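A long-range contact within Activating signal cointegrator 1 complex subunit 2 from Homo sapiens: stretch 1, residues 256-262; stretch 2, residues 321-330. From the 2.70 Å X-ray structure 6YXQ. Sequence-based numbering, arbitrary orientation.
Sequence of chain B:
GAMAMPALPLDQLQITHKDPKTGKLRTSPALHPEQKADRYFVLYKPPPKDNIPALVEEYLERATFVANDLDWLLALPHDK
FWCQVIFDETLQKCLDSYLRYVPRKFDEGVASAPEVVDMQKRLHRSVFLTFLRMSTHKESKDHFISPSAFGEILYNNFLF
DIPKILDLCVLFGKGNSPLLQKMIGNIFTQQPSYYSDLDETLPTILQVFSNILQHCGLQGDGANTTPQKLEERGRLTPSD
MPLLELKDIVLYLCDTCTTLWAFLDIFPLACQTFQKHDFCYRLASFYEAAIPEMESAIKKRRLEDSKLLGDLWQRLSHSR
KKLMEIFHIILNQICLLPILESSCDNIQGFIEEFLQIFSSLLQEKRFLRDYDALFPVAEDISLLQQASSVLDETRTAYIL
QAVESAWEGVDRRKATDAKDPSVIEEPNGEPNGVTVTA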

# COMPACT_ATOMS: atom_id res chain seq x y z
N THR B 256 12.36 -3.96 8.20
CA THR B 256 11.73 -4.87 9.14
C THR B 256 11.28 -4.13 10.40
O THR B 256 10.15 -4.29 10.87
N CYS B 257 12.18 -3.31 10.97
CA CYS B 257 11.85 -2.57 12.18
C CYS B 257 10.77 -1.53 11.93
O CYS B 257 9.85 -1.38 12.75
N THR B 258 10.86 -0.80 10.82
CA THR B 258 9.83 0.18 10.51
C THR B 258 8.47 -0.49 10.33
O THR B 258 7.46 0.01 10.84
N THR B 259 8.42 -1.62 9.62
CA THR B 259 7.15 -2.30 9.39
C THR B 259 6.55 -2.82 10.69
O THR B 259 5.36 -2.60 10.96
N LEU B 260 7.35 -3.51 11.50
CA LEU B 260 6.86 -3.99 12.79
C LEU B 260 6.38 -2.84 13.67
O LEU B 260 5.29 -2.91 14.27
N TRP B 261 7.16 -1.76 13.74
CA TRP B 261 6.77 -0.65 14.59
C TRP B 261 5.49 0.01 14.09
O TRP B 261 4.62 0.35 14.89
N ALA B 262 5.37 0.21 12.78
CA ALA B 262 4.15 0.81 12.24
C ALA B 262 2.94 -0.06 12.52
O ALA B 262 1.87 0.44 12.87
N LYS B 321 16.11 3.16 17.02
CA LYS B 321 15.01 3.90 17.62
C LYS B 321 13.70 3.13 17.51
O LYS B 321 12.95 3.00 18.48
N LYS B 322 13.41 2.58 16.32
CA LYS B 322 12.17 1.84 16.13
C LYS B 322 12.14 0.57 16.98
O LYS B 322 11.07 0.17 17.47
N LEU B 323 13.29 -0.09 17.15
CA LEU B 323 13.33 -1.28 18.00
C LEU B 323 12.96 -0.92 19.43
O LEU B 323 12.15 -1.61 20.07
N MSE B 324 13.53 0.15 19.95
CA MSE B 324 13.21 0.53 21.33
C MSE B 324 11.76 0.98 21.49
O MSE B 324 11.13 0.74 22.52
N GLU B 325 11.23 1.64 20.45
CA GLU B 325 9.83 2.03 20.49
C GLU B 325 8.92 0.80 20.50
O GLU B 325 7.91 0.77 21.21
N ILE B 326 9.28 -0.23 19.72
CA ILE B 326 8.54 -1.49 19.77
C ILE B 326 8.57 -2.06 21.18
O ILE B 326 7.53 -2.45 21.74
N PHE B 327 9.77 -2.13 21.77
CA PHE B 327 9.93 -2.64 23.13
C PHE B 327 9.00 -1.92 24.09
O PHE B 327 8.27 -2.55 24.87
N HIS B 328 9.01 -0.58 24.05
CA HIS B 328 8.20 0.16 25.00
C HIS B 328 6.71 0.00 24.72
O HIS B 328 5.91 -0.01 25.66
N ILE B 329 6.31 -0.10 23.45
CA ILE B 329 4.89 -0.28 23.13
C ILE B 329 4.39 -1.58 23.76
O ILE B 329 3.32 -1.62 24.39
N ILE B 330 5.17 -2.65 23.62
CA ILE B 330 4.78 -3.94 24.19
C ILE B 330 4.73 -3.87 25.71
O ILE B 330 3.76 -4.33 26.35

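Two helices run side by side in the same general direction, their axes 8.9 Å apart at closest approach and inclined by 29°, and the register is set where Cys257 CA lies 5.9 Å from Lys322 CA and Trp261 CA 5.5 Å from Ile326 CA. These pairs are four residues, about one turn, apart on each helix.

The dominant rule is a knob into a hole. Trp261 points toward the other helix and, with chi1 t and chi2 at 85°, settles its indole among Lys322, Glu325, Ile326 and Ile329. Over one face lie the aliphatic chain and ammonium of Lys322. Lys322, also pointing toward its partner, bends through m, m, t, t so that its chain lies along the indole: CD sits 3.9 Å from the centroid of the five-membered ring in a CH-pi contact, and NZ sits 3.7 Å from the centroid of the six-membered ring, only 10° off the normal, a cation-pi geometry.

The ammonium is pinned from within its own helix, since Lys322 NZ donates a 2.9 Å hydrogen bond to Glu325 OE1 as part of a salt bridge. Glu325 (m, t) points toward the other helix, and its OE1 lies over the same ring face; Trp261 NE1 comes within 3.3 Å of Glu325 OE1, but the angle is too poor for a hydrogen bond. No hydrogen bond crosses between the stretches; the charged end of Lys322 reaches the other helix through the Trp261 ring instead.

Apolar packing supplies the rest. Ile326 (m, t) starts sideways, but its end comes nearer: CG1 meets Trp261 CB at 3.7 Å and CD1 reaches CB of Leu260 (m, t) at 3.8 Å. Ile329 (m, t), pointing toward the other helix, brings CD1 to 3.9 Å from Trp261 CD1. One turn before Trp261, Cys257 (m) points toward the other helix, its SG 3.8 Å from Leu323 CG, while its CB lies 4.0 Å from Lys322 CB.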

# COMPACT_ATOMS: atom_id res chain seq x y z
CB THR B 256 12.69 -6.00 9.49
OG1 THR B 256 13.15 -6.62 8.29
CG2 THR B 256 12.00 -7.03 10.36
CB CYS B 257 13.08 -1.89 12.77
SG CYS B 257 14.45 -2.98 13.20
CB THR B 258 10.23 0.96 9.26
OG1 THR B 258 11.53 1.52 9.45
CG2 THR B 258 9.25 2.07 8.98
CB THR B 259 7.33 -3.44 8.40
OG1 THR B 259 8.00 -2.95 7.23
CG2 THR B 259 5.98 -4.00 8.00
CB LEU B 260 7.95 -4.79 13.49
CG LEU B 260 8.24 -6.16 12.90
CD1 LEU B 260 9.25 -6.92 13.74
CD2 LEU B 260 6.94 -6.93 12.79
CB TRP B 261 7.90 0.37 14.67
CG TRP B 261 7.43 1.66 15.24
CD1 TRP B 261 7.32 1.98 16.56
CD2 TRP B 261 6.95 2.79 14.50
NE1 TRP B 261 6.82 3.25 16.69
CE2 TRP B 261 6.58 3.77 15.45
CE3 TRP B 261 6.80 3.07 13.14
CZ2 TRP B 261 6.08 5.02 15.07
CZ3 TRP B 261 6.31 4.30 12.77
CH2 TRP B 261 5.95 5.26 13.73
CB ALA B 262 4.30 1.06 10.74
CB LYS B 321 14.89 5.28 16.96
CG LYS B 321 13.84 6.17 17.60
CD LYS B 321 13.75 7.51 16.88
CE LYS B 321 12.66 8.40 17.47
NZ LYS B 321 12.41 9.61 16.62
CB LYS B 322 11.97 1.49 14.66
CG LYS B 322 11.70 2.69 13.77
CD LYS B 322 10.56 3.52 14.30
CE LYS B 322 10.63 4.94 13.78
NZ LYS B 322 9.65 5.82 14.48
CB LEU B 323 14.72 -1.92 17.95
CG LEU B 323 14.99 -3.03 16.94
CD1 LEU B 323 16.49 -3.20 16.70
CD2 LEU B 323 14.40 -4.33 17.43
CB MSE B 324 14.14 1.63 21.82
CG MSE B 324 15.41 1.10 22.43
SE MSE B 324 16.88 1.41 21.26
CE MSE B 324 17.26 3.24 21.80
CB GLU B 325 9.51 2.95 19.31
CG GLU B 325 10.27 4.26 19.39
CD GLU B 325 9.97 5.21 18.24
OE1 GLU B 325 9.73 4.73 17.12
OE2 GLU B 325 9.99 6.44 18.48
CB ILE B 326 9.12 -2.48 18.75
CG1 ILE B 326 8.84 -2.00 17.32
CG2 ILE B 326 8.55 -3.87 18.95
CD1 ILE B 326 9.62 -2.74 16.27
CB PHE B 327 11.39 -2.48 23.57
CG PHE B 327 11.70 -3.11 24.91
CD1 PHE B 327 11.41 -2.45 26.10
CD2 PHE B 327 12.32 -4.35 24.98
CE1 PHE B 327 11.71 -3.02 27.33
CE2 PHE B 327 12.63 -4.93 26.20
CZ PHE B 327 12.32 -4.26 27.38
CB HIS B 328 8.57 1.63 25.01
CG HIS B 328 7.87 2.40 26.08
ND1 HIS B 328 6.81 3.24 25.81
CD2 HIS B 328 8.04 2.41 27.42
CE1 HIS B 328 6.37 3.76 26.95
NE2 HIS B 328 7.10 3.27 27.94
CB ILE B 329 4.67 -0.26 21.61
CG1 ILE B 329 4.84 1.15 21.06
CG2 ILE B 329 3.30 -0.77 21.25
CD1 ILE B 329 4.87 1.21 19.55
CB ILE B 330 5.73 -5.06 23.72
CG1 ILE B 330 5.72 -5.18 22.20
CG2 ILE B 330 5.33 -6.37 24.35
CD1 ILE B 330 6.72 -6.17 21.68